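Local coordinates for protein ADP-ribosylating toxin CARDS (Mycoplasma pneumoniae, PDB 4TLV) that transfers ADP-ribose from NAD(+) to target proteins as a mono-ADP-ribosylating toxin and causes vacuolization and epithelial damage in the host, at residues V10-L15 against H24-L29; G96-D101 against D194-P199; Q472-L477 against K481-Q486. All coordinates share one frame; numbering follows the deposited sequence.

Interaction 1 of 3, residues V10-L15 against H24-L29; sequences VYRVDL and HGFSTL
Phe26 turns one face of its ring to the Arg12 side chain and an edge to Asp14, two residues that stand two apart on the same side of strand 9-14. Arg12 CD sits over that face, displaced toward the rim, 4.0 Å from the Phe26 ring centroid and 19° off its normal, a CH-pi contact. The Arg12 chain runs extended from CG to NE with CG anti to the backbone N (chi1 -177°), which carries it out from the strand across the ring. Farther along, Arg12 NE lies 3.7 Å from Phe26 CD1. Asp14 meets the ring at its edge, where OD2 lies 3.4 Å from Phe26 CE1.

The two polar side chains are also tied to each other. Arg12 grips Asp14 side-on with two nitrogens that converge on a single oxygen: Arg12 NE donates to the anti lone pair of Asp14 OD2 at 3.1 Å (N-H...O 153°), and Arg12 NH2 reaches the same Asp14 OD2 at 3.2 Å. Arg12 NH1 bonds to the carbonyl of Ser51 and Asp14 OD1 accepts from Arg16 N, fixing both groups. Tyr81 meets Phe26 edge-to-face, and Ile50 and Ile83 also pack on it. Gly25, with positive phi, is the residue at which the chain leaves helix 18-24, just before Phe26.

An arginine on the first strand beside a Ser-Thr-Ser segment, here residues 51 to 53, is the pattern of the pertussis-toxin-like ADP-ribosyltransferases, so Arg12 is probably the arginine of their Arg-Ser-Glu signature.

Interaction 2 of 3, residues G96-D101 against D194-P199; sequences GENLLD and DQPWLP
Asn98 lays its CB and amide carbon against the ring of Pro196, the two side chains crossing at about a right angle. Asn98 CB comes to 3.4 Å from Pro196 CB, and Asn98 CG to 3.5 Å from Pro196 CG, so CB and the amide carbon both rest on the ring methylenes. With CG anti to the backbone N (chi1 -172°), the amide is carried from the helix over the loop, where Asn98 ND2 donates to a water at 3.0 Å. That water in turn donates to the carbonyl oxygen of Trp197 at 2.8 Å, giving the pair of segments a bridged polar link beside the apolar one.

Here helix 92-104 of the mono-ADP-ribosyltransferase domain is met by the extended segment that leads from strand 168-181 toward strand 207-210, far along the chain. Thr95, one residue before 96-101 on the same helix, bonds through its hydroxyl to Trp197 N. The indole is held elsewhere, by Asp138 at NE1 and by edge-to-face contacts with Tyr90, Phe49 and Phe136.

Leu99, the next residue of the helix after Asn98, brings its branch end to the loop: its CD2 lies 3.8 Å from CD2 of Leu198, methyl against methyl, the two side chains sliding past each other in opposite directions. Phe35 and Phe36 of helix 35-40 pack on Leu99, while Arg530 of the D3 domain touches Pro196.

Interaction 3 of 3, residues Q472-L477 against K481-Q486; sequences QIFYDL and KIFFVQ
The Phe483 ring carries Phe474 CB over one face, 3.6 Å from the ring centroid, while Asp476 CB and Val485 CG2 lie at its edge. Phe483 takes the crowded position between its backbone N and carbonyl carbon (chi1 64°), which brings the ring across toward strand 473-476. The Phe474 ring is near parallel to it but slid apart, with centroids 5.3 Å from each other and little overlap. Among the side chains of Ile473, Tyr475, Ile482 and Phe484, on the other face of the sheet, Ile482 CG1 lies at the edge of the Tyr475 ring, 3.5 Å from Tyr475 CD1. Gln472 stacks its amide on a face of Phe484, the planes 19° apart and Gln472 NE2 3.4 Å from Phe484 CZ.

Antiparallel backbone bonds join the strands: Phe474 and Phe483 bond both ways (Phe474 N to Phe483 O, 2.8 Å), flanked by Val485 N to Gln472 O, 2.8 Å, and Asp476 N to Lys481 O, 2.9 Å. Lys481 NZ is held by the carbonyls of Glu518 and Met516 and by Thr479, which also bonds Asp476.

This beta hairpin belongs to the D3 beta-trefoil, between strand 441-443, beside 473-476, and strand 490-495, beside 481-485; Val354 of D2 packs on Phe474 and Val485.

In the fold
Interactions 1 and 2 both belong to the mono-ADP-ribosyltransferase domain, their centres about 23 Å apart, whereas interaction 3 lies in D3, about 37 Å from interaction 1 between centres and on the opposite side of the chain's centre. Interactions 1 and 3 are buried; interaction 2 is only partly so, and there a water carries the polar link. The chemistry follows the elements joined: an aromatic ring against an arginine-aspartate pair where a loop meets an edge strand, apolar and amide packing of a loop on a helix, and a backbone ladder with aromatic faces in a hairpin. Interactions 2 and 3 approach to about 5 Å between nearest atoms, and Arg126 bonds to both Glu97 and Tyr475.

Interaction 1 of 3, residues V10-L15 against H24-L29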
loop_
_atom_site.group_PDB
_atom_site.type_symbol
_atom_site.label_atom_id
_atom_site.label_comp_id
_atom_site.label_asym_id
_atom_site.label_seq_id
_atom_site.Cartn_x
_atom_site.Cartn_y
_atom_site.Cartn_z
ATOM N N VAL A 10 -14.627 2.582 5.816
ATOM C CA VAL A 10 -13.789 3.169 4.783
ATOM C C VAL A 10 -13.953 4.690 4.887
ATOM O O VAL A 10 -14.769 5.165 5.675
ATOM C CB VAL A 10 -14.143 2.650 3.366
ATOM C CG1 VAL A 10 -13.786 1.166 3.229
ATOM C CG2 VAL A 10 -15.611 2.880 3.021
ATOM N N TYR A 11 -13.184 5.446 4.108
ATOM C CA TYR A 11 -13.109 6.908 4.283
ATOM C C TYR A 11 -13.096 7.616 2.953
ATOM O O TYR A 11 -12.560 7.102 1.967
ATOM C CB TYR A 11 -11.832 7.289 5.044
ATOM C CG TYR A 11 -11.810 6.620 6.374
ATOM C CD1 TYR A 11 -12.397 7.227 7.474
ATOM C CD2 TYR A 11 -11.262 5.344 6.526
ATOM C CE1 TYR A 11 -12.427 6.599 8.695
ATOM C CE2 TYR A 11 -11.305 4.700 7.759
ATOM C CZ TYR A 11 -11.891 5.345 8.835
ATOM O OH TYR A 11 -11.937 4.738 10.073
ATOM N N ARG A 12 -13.633 8.826 2.942
ATOM C CA ARG A 12 -13.700 9.590 1.710
ATOM C C ARG A 12 -13.672 11.077 2.035
ATOM O O ARG A 12 -14.421 11.543 2.903
ATOM C CB ARG A 12 -15.001 9.269 0.971
ATOM C CG ARG A 12 -15.129 9.988 -0.392
ATOM C CD ARG A 12 -16.529 9.770 -0.991
ATOM N NE ARG A 12 -16.801 10.742 -2.050
ATOM C CZ ARG A 12 -16.394 10.616 -3.307
ATOM N NH1 ARG A 12 -15.690 9.549 -3.690
ATOM N NH2 ARG A 12 -16.681 11.572 -4.185
ATOM N N VAL A 13 -12.809 11.812 1.342
ATOM C CA VAL A 13 -12.762 13.267 1.480
ATOM C C VAL A 13 -13.627 13.862 0.371
ATOM O O VAL A 13 -13.491 13.497 -0.801
ATOM C CB VAL A 13 -11.301 13.792 1.369
ATOM C CG1 VAL A 13 -11.254 15.342 1.347
ATOM C CG2 VAL A 13 -10.434 13.226 2.504
ATOM N N ASP A 14 -14.526 14.769 0.735
ATOM C CA ASP A 14 -15.476 15.319 -0.213
ATOM C C ASP A 14 -15.715 16.771 0.195
ATOM O O ASP A 14 -15.735 17.080 1.375
ATOM C CB ASP A 14 -16.782 14.514 -0.131
ATOM C CG ASP A 14 -17.642 14.653 -1.362
ATOM O OD1 ASP A 14 -18.112 15.775 -1.641
ATOM O OD2 ASP A 14 -17.881 13.629 -2.041
ATOM N N LEU A 15 -15.882 17.662 -0.774
ATOM C CA LEU A 15 -16.078 19.074 -0.448
ATOM C C LEU A 15 -17.505 19.380 0.022
ATOM O O LEU A 15 -17.753 20.420 0.627
ATOM C CB LEU A 15 -15.668 19.967 -1.626
ATOM C CG LEU A 15 -14.165 20.299 -1.621
ATOM C CD1 LEU A 15 -13.327 19.061 -1.836
ATOM C CD2 LEU A 15 -13.817 21.365 -2.655
ATOM N N HIS A 24 -28.199 12.767 2.573
ATOM C CA HIS A 24 -28.379 12.155 1.259
ATOM C C HIS A 24 -27.390 11.055 0.874
ATOM O O HIS A 24 -27.578 10.418 -0.156
ATOM C CB HIS A 24 -28.337 13.225 0.172
ATOM C CG HIS A 24 -29.396 14.267 0.324
ATOM N ND1 HIS A 24 -30.724 14.019 0.053
ATOM C CD2 HIS A 24 -29.328 15.556 0.730
ATOM C CE1 HIS A 24 -31.429 15.112 0.284
ATOM N NE2 HIS A 24 -30.605 16.060 0.694
ATOM N N GLY A 25 -26.338 10.850 1.663
ATOM C CA GLY A 25 -25.291 9.912 1.271
ATOM C C GLY A 25 -24.483 10.436 0.088
ATOM O O GLY A 25 -24.380 11.647 -0.111
ATOM N N PHE A 26 -23.899 9.529 -0.695
ATOM C CA PHE A 26 -23.124 9.923 -1.868
ATOM C C PHE A 26 -23.765 9.383 -3.142
ATOM O O PHE A 26 -24.176 8.234 -3.196
ATOM C CB PHE A 26 -21.691 9.384 -1.770
ATOM C CG PHE A 26 -20.901 9.952 -0.625
ATOM C CD1 PHE A 26 -20.226 11.164 -0.767
ATOM C CD2 PHE A 26 -20.838 9.285 0.588
ATOM C CE1 PHE A 26 -19.507 11.695 0.281
ATOM C CE2 PHE A 26 -20.110 9.811 1.656
ATOM C CZ PHE A 26 -19.437 11.014 1.496
ATOM N N SER A 27 -23.830 10.210 -4.172
ATOM C CA SER A 27 -24.428 9.795 -5.441
ATOM C C SER A 27 -23.344 9.481 -6.454
ATOM O O SER A 27 -22.219 9.956 -6.317
ATOM C CB SER A 27 -25.331 10.911 -5.987
ATOM O OG SER A 27 -26.472 11.071 -5.157
ATOM N N THR A 28 -23.673 8.694 -7.477
ATOM C CA THR A 28 -22.681 8.324 -8.484
ATOM C C THR A 28 -22.524 9.426 -9.532
ATOM O O THR A 28 -23.402 10.273 -9.691
ATOM C CB THR A 28 -23.099 7.039 -9.227
ATOM O OG1 THR A 28 -24.250 7.320 -10.030
ATOM C CG2 THR A 28 -23.436 5.909 -8.231
ATOM N N LEU A 29 -21.417 9.393 -10.263
ATOM C CA LEU A 29 -21.217 10.266 -11.409
ATOM C C LEU A 29 -22.178 9.915 -12.550
ATOM O O LEU A 29 -22.745 10.800 -13.197
ATOM C CB LEU A 29 -19.768 10.151 -11.916
ATOM C CG LEU A 29 -18.677 10.647 -10.962
ATOM C CD1 LEU A 29 -17.311 10.078 -11.354
ATOM C CD2 LEU A 29 -18.659 12.173 -10.929
#

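Interaction 2 of 3, residues G96-D101 against D194-P199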
loop_
_atom_site.group_PDB
_atom_site.type_symbol
_atom_site.label_atom_id
_atom_site.label_comp_id
_atom_site.label_asym_id
_atom_site.label_seq_id
_atom_site.Cartn_x
_atom_site.Cartn_y
_atom_site.Cartn_z
ATOM N N GLY A 96 -8.770 -6.403 -9.299
ATOM C CA GLY A 96 -7.806 -6.429 -10.386
ATOM C C GLY A 96 -7.021 -7.728 -10.435
ATOM O O GLY A 96 -6.800 -8.277 -11.507
ATOM N N GLU A 97 -6.607 -8.237 -9.283
ATOM C CA GLU A 97 -5.857 -9.494 -9.256
ATOM C C GLU A 97 -6.688 -10.677 -9.764
ATOM O O GLU A 97 -6.173 -11.607 -10.398
ATOM C CB GLU A 97 -5.369 -9.801 -7.846
ATOM C CG GLU A 97 -4.318 -8.814 -7.331
ATOM C CD GLU A 97 -3.130 -8.704 -8.260
ATOM O OE1 GLU A 97 -2.385 -9.709 -8.412
ATOM O OE2 GLU A 97 -2.941 -7.615 -8.847
ATOM N N ASN A 98 -7.974 -10.656 -9.449
ATOM C CA ASN A 98 -8.880 -11.693 -9.908
ATOM C C ASN A 98 -8.985 -11.643 -11.437
ATOM O O ASN A 98 -8.920 -12.679 -12.114
ATOM C CB ASN A 98 -10.261 -11.551 -9.224
ATOM C CG ASN A 98 -11.187 -12.718 -9.528
ATOM O OD1 ASN A 98 -10.876 -13.864 -9.216
ATOM N ND2 ASN A 98 -12.327 -12.427 -10.157
ATOM N N LEU A 99 -9.109 -10.440 -11.976
ATOM C CA LEU A 99 -9.163 -10.243 -13.427
ATOM C C LEU A 99 -7.864 -10.694 -14.117
ATOM O O LEU A 99 -7.902 -11.300 -15.190
ATOM C CB LEU A 99 -9.508 -8.788 -13.771
ATOM C CG LEU A 99 -10.924 -8.338 -13.379
ATOM C CD1 LEU A 99 -11.155 -6.909 -13.786
ATOM C CD2 LEU A 99 -11.997 -9.249 -13.991
ATOM N N LEU A 100 -6.723 -10.433 -13.487
ATOM C CA LEU A 100 -5.448 -10.912 -14.018
ATOM C C LEU A 100 -5.448 -12.440 -14.095
ATOM O O LEU A 100 -5.106 -13.020 -15.123
ATOM C CB LEU A 100 -4.279 -10.435 -13.153
ATOM C CG LEU A 100 -2.939 -11.037 -13.594
ATOM C CD1 LEU A 100 -2.524 -10.515 -14.965
ATOM C CD2 LEU A 100 -1.876 -10.722 -12.520
ATOM N N ASP A 101 -5.825 -13.078 -12.992
ATOM C CA ASP A 101 -5.960 -14.526 -12.925
ATOM C C ASP A 101 -6.832 -15.034 -14.086
ATOM O O ASP A 101 -6.398 -15.864 -14.871
ATOM C CB ASP A 101 -6.578 -14.891 -11.574
ATOM C CG ASP A 101 -6.837 -16.374 -11.410
ATOM O OD1 ASP A 101 -6.127 -17.197 -12.025
ATOM O OD2 ASP A 101 -7.744 -16.720 -10.618
ATOM N N ASP A 194 -15.954 -9.454 0.816
ATOM C CA ASP A 194 -14.596 -10.033 0.756
ATOM C C ASP A 194 -14.267 -10.675 -0.585
ATOM O O ASP A 194 -13.195 -11.257 -0.750
ATOM C CB ASP A 194 -14.301 -11.010 1.920
ATOM C CG ASP A 194 -15.199 -12.252 1.918
ATOM O OD1 ASP A 194 -16.028 -12.423 0.999
ATOM O OD2 ASP A 194 -15.069 -13.071 2.862
ATOM N N GLN A 195 -15.189 -10.561 -1.535
ATOM C CA GLN A 195 -14.985 -11.125 -2.872
ATOM C C GLN A 195 -14.542 -10.087 -3.889
ATOM O O GLN A 195 -14.861 -8.908 -3.763
ATOM C CB GLN A 195 -16.283 -11.745 -3.383
ATOM C CG GLN A 195 -17.074 -12.487 -2.349
ATOM C CD GLN A 195 -16.913 -13.953 -2.490
ATOM O OE1 GLN A 195 -17.738 -14.615 -3.116
ATOM N NE2 GLN A 195 -15.856 -14.489 -1.897
ATOM N N PRO A 196 -13.827 -10.534 -4.929
ATOM C CA PRO A 196 -13.500 -9.648 -6.052
ATOM C C PRO A 196 -14.776 -9.310 -6.796
ATOM O O PRO A 196 -15.698 -10.143 -6.906
ATOM C CB PRO A 196 -12.601 -10.500 -6.959
ATOM C CG PRO A 196 -12.607 -11.868 -6.413
ATOM C CD PRO A 196 -13.351 -11.916 -5.116
ATOM N N TRP A 197 -14.840 -8.089 -7.305
ATOM C CA TRP A 197 -16.024 -7.637 -8.030
ATOM C C TRP A 197 -16.090 -8.234 -9.440
ATOM O O TRP A 197 -15.076 -8.335 -10.125
ATOM C CB TRP A 197 -16.002 -6.116 -8.158
ATOM C CG TRP A 197 -17.200 -5.593 -8.849
ATOM C CD1 TRP A 197 -18.425 -5.327 -8.290
ATOM C CD2 TRP A 197 -17.306 -5.256 -10.238
ATOM N NE1 TRP A 197 -19.287 -4.853 -9.258
ATOM C CE2 TRP A 197 -18.628 -4.798 -10.459
ATOM C CE3 TRP A 197 -16.421 -5.302 -11.317
ATOM C CZ2 TRP A 197 -19.075 -4.383 -11.710
ATOM C CZ3 TRP A 197 -16.873 -4.889 -12.570
ATOM C CH2 TRP A 197 -18.187 -4.442 -12.747
ATOM N N LEU A 198 -17.291 -8.612 -9.867
ATOM C CA LEU A 198 -17.575 -8.919 -11.270
ATOM C C LEU A 198 -18.969 -8.357 -11.499
ATOM O O LEU A 198 -19.729 -8.207 -10.551
ATOM C CB LEU A 198 -17.581 -10.435 -11.524
ATOM C CG LEU A 198 -16.203 -11.109 -11.625
ATOM C CD1 LEU A 198 -16.370 -12.585 -11.932
ATOM C CD2 LEU A 198 -15.320 -10.437 -12.673
ATOM N N PRO A 199 -19.311 -8.055 -12.756
ATOM C CA PRO A 199 -20.546 -7.326 -13.064
ATOM C C PRO A 199 -21.818 -8.165 -13.009
ATOM O O PRO A 199 -22.900 -7.572 -12.966
ATOM C CB PRO A 199 -20.312 -6.858 -14.507
ATOM C CG PRO A 199 -19.438 -7.906 -15.080
ATOM C CD PRO A 199 -18.462 -8.216 -13.952
HETATM O O HOH W 1 -12.592 -9.498 -10.431
#

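Interaction 3 of 3, residues Q472-L477 against K481-Q486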
loop_
_atom_site.group_PDB
_atom_site.type_symbol
_atom_site.label_atom_id
_atom_site.label_comp_id
_atom_site.label_asym_id
_atom_site.label_seq_id
_atom_site.Cartn_x
_atom_site.Cartn_y
_atom_site.Cartn_z
ATOM N N GLN A 472 10.082 -12.202 4.754
ATOM C CA GLN A 472 10.985 -13.151 4.094
ATOM C C GLN A 472 10.650 -13.479 2.636
ATOM O O GLN A 472 11.528 -13.521 1.775
ATOM C CB GLN A 472 11.048 -14.461 4.892
ATOM C CG GLN A 472 12.156 -15.371 4.399
ATOM C CD GLN A 472 12.342 -16.569 5.275
ATOM O OE1 GLN A 472 13.214 -16.596 6.143
ATOM N NE2 GLN A 472 11.513 -17.569 5.067
ATOM N N ILE A 473 9.375 -13.724 2.363
ATOM C CA ILE A 473 8.961 -14.121 1.030
ATOM C C ILE A 473 8.022 -13.070 0.489
ATOM O O ILE A 473 7.014 -12.746 1.121
ATOM C CB ILE A 473 8.265 -15.512 1.046
ATOM C CG1 ILE A 473 9.157 -16.517 1.789
ATOM C CG2 ILE A 473 7.961 -15.949 -0.376
ATOM C CD1 ILE A 473 8.750 -17.986 1.664
ATOM N N PHE A 474 8.363 -12.553 -0.679
ATOM C CA PHE A 474 7.717 -11.377 -1.240
ATOM C C PHE A 474 7.279 -11.584 -2.668
ATOM O O PHE A 474 7.794 -12.443 -3.380
ATOM C CB PHE A 474 8.697 -10.202 -1.240
ATOM C CG PHE A 474 9.158 -9.796 0.126
ATOM C CD1 PHE A 474 10.262 -10.409 0.703
ATOM C CD2 PHE A 474 8.502 -8.794 0.831
ATOM C CE1 PHE A 474 10.711 -10.036 1.950
ATOM C CE2 PHE A 474 8.950 -8.418 2.091
ATOM C CZ PHE A 474 10.070 -9.043 2.643
ATOM N N TYR A 475 6.319 -10.765 -3.086
ATOM C CA TYR A 475 5.893 -10.732 -4.470
ATOM C C TYR A 475 6.119 -9.320 -4.985
ATOM O O TYR A 475 5.648 -8.361 -4.375
ATOM C CB TYR A 475 4.417 -11.096 -4.521
ATOM C CG TYR A 475 3.789 -11.210 -5.897
ATOM C CD1 TYR A 475 4.027 -12.310 -6.710
ATOM C CD2 TYR A 475 2.893 -10.258 -6.345
ATOM C CE1 TYR A 475 3.408 -12.436 -7.959
ATOM C CE2 TYR A 475 2.267 -10.377 -7.580
ATOM C CZ TYR A 475 2.526 -11.470 -8.386
ATOM O OH TYR A 475 1.879 -11.572 -9.607
ATOM N N ASP A 476 6.872 -9.187 -6.074
ATOM C CA ASP A 476 7.141 -7.868 -6.649
ATOM C C ASP A 476 6.031 -7.498 -7.611
ATOM O O ASP A 476 5.923 -8.079 -8.685
ATOM C CB ASP A 476 8.469 -7.842 -7.400
ATOM C CG ASP A 476 8.672 -6.537 -8.143
ATOM O OD1 ASP A 476 8.140 -5.494 -7.681
ATOM O OD2 ASP A 476 9.320 -6.558 -9.202
ATOM N N LEU A 477 5.204 -6.527 -7.233
ATOM C CA LEU A 477 4.067 -6.147 -8.076
ATOM C C LEU A 477 4.478 -5.552 -9.420
ATOM O O LEU A 477 3.680 -5.536 -10.353
ATOM C CB LEU A 477 3.169 -5.158 -7.329
ATOM C CG LEU A 477 2.406 -5.753 -6.144
ATOM C CD1 LEU A 477 1.823 -4.619 -5.284
ATOM C CD2 LEU A 477 1.302 -6.738 -6.608
ATOM N N LYS A 481 7.359 -11.250 -9.999
ATOM C CA LYS A 481 8.301 -12.259 -9.515
ATOM C C LYS A 481 8.084 -12.540 -8.022
ATOM O O LYS A 481 7.530 -11.707 -7.282
ATOM C CB LYS A 481 9.755 -11.842 -9.806
ATOM C CG LYS A 481 10.065 -11.650 -11.293
ATOM C CD LYS A 481 11.569 -11.633 -11.560
ATOM C CE LYS A 481 12.212 -10.393 -10.959
ATOM N NZ LYS A 481 11.717 -9.186 -11.674
ATOM N N ILE A 482 8.465 -13.737 -7.590
ATOM C CA ILE A 482 8.396 -14.104 -6.185
ATOM C C ILE A 482 9.819 -14.286 -5.684
ATOM O O ILE A 482 10.618 -14.961 -6.335
ATOM C CB ILE A 482 7.597 -15.405 -5.986
ATOM C CG1 ILE A 482 6.106 -15.115 -6.208
ATOM C CG2 ILE A 482 7.796 -15.978 -4.582
ATOM C CD1 ILE A 482 5.236 -16.363 -6.319
ATOM N N PHE A 483 10.139 -13.692 -4.535
ATOM C CA PHE A 483 11.509 -13.780 -4.026
ATOM C C PHE A 483 11.607 -14.035 -2.524
ATOM O O PHE A 483 10.689 -13.731 -1.754
ATOM C CB PHE A 483 12.368 -12.578 -4.485
ATOM C CG PHE A 483 11.908 -11.224 -3.962
ATOM C CD1 PHE A 483 11.022 -10.440 -4.687
ATOM C CD2 PHE A 483 12.407 -10.719 -2.764
ATOM C CE1 PHE A 483 10.622 -9.171 -4.211
ATOM C CE2 PHE A 483 12.027 -9.466 -2.295
ATOM C CZ PHE A 483 11.133 -8.689 -3.026
ATOM N N PHE A 484 12.736 -14.616 -2.133
ATOM C CA PHE A 484 13.021 -15.041 -0.771
ATOM C C PHE A 484 14.253 -14.238 -0.357
ATOM O O PHE A 484 15.288 -14.311 -1.014
ATOM C CB PHE A 484 13.353 -16.545 -0.811
ATOM C CG PHE A 484 13.595 -17.188 0.526
ATOM C CD1 PHE A 484 14.653 -16.795 1.335
ATOM C CD2 PHE A 484 12.813 -18.273 0.930
ATOM C CE1 PHE A 484 14.891 -17.429 2.563
ATOM C CE2 PHE A 484 13.046 -18.916 2.146
ATOM C CZ PHE A 484 14.087 -18.489 2.968
ATOM N N VAL A 485 14.143 -13.459 0.711
ATOM C CA VAL A 485 15.270 -12.650 1.161
ATOM C C VAL A 485 16.013 -13.400 2.255
ATOM O O VAL A 485 15.527 -13.527 3.370
ATOM C CB VAL A 485 14.830 -11.267 1.694
ATOM C CG1 VAL A 485 16.036 -10.465 2.194
ATOM C CG2 VAL A 485 14.075 -10.484 0.606
ATOM N N GLN A 486 17.182 -13.926 1.908
ATOM C CA GLN A 486 18.034 -14.598 2.877
ATOM C C GLN A 486 18.638 -13.543 3.794
ATOM O O GLN A 486 18.672 -13.692 5.011
ATOM C CB GLN A 486 19.150 -15.354 2.156
ATOM C CG GLN A 486 20.139 -16.028 3.080
ATOM C CD GLN A 486 21.180 -16.830 2.309
ATOM O OE1 GLN A 486 22.103 -16.270 1.715
ATOM N NE2 GLN A 486 21.024 -18.145 2.306
HETATM O O HOH W 2 15.572 -15.042 5.739
#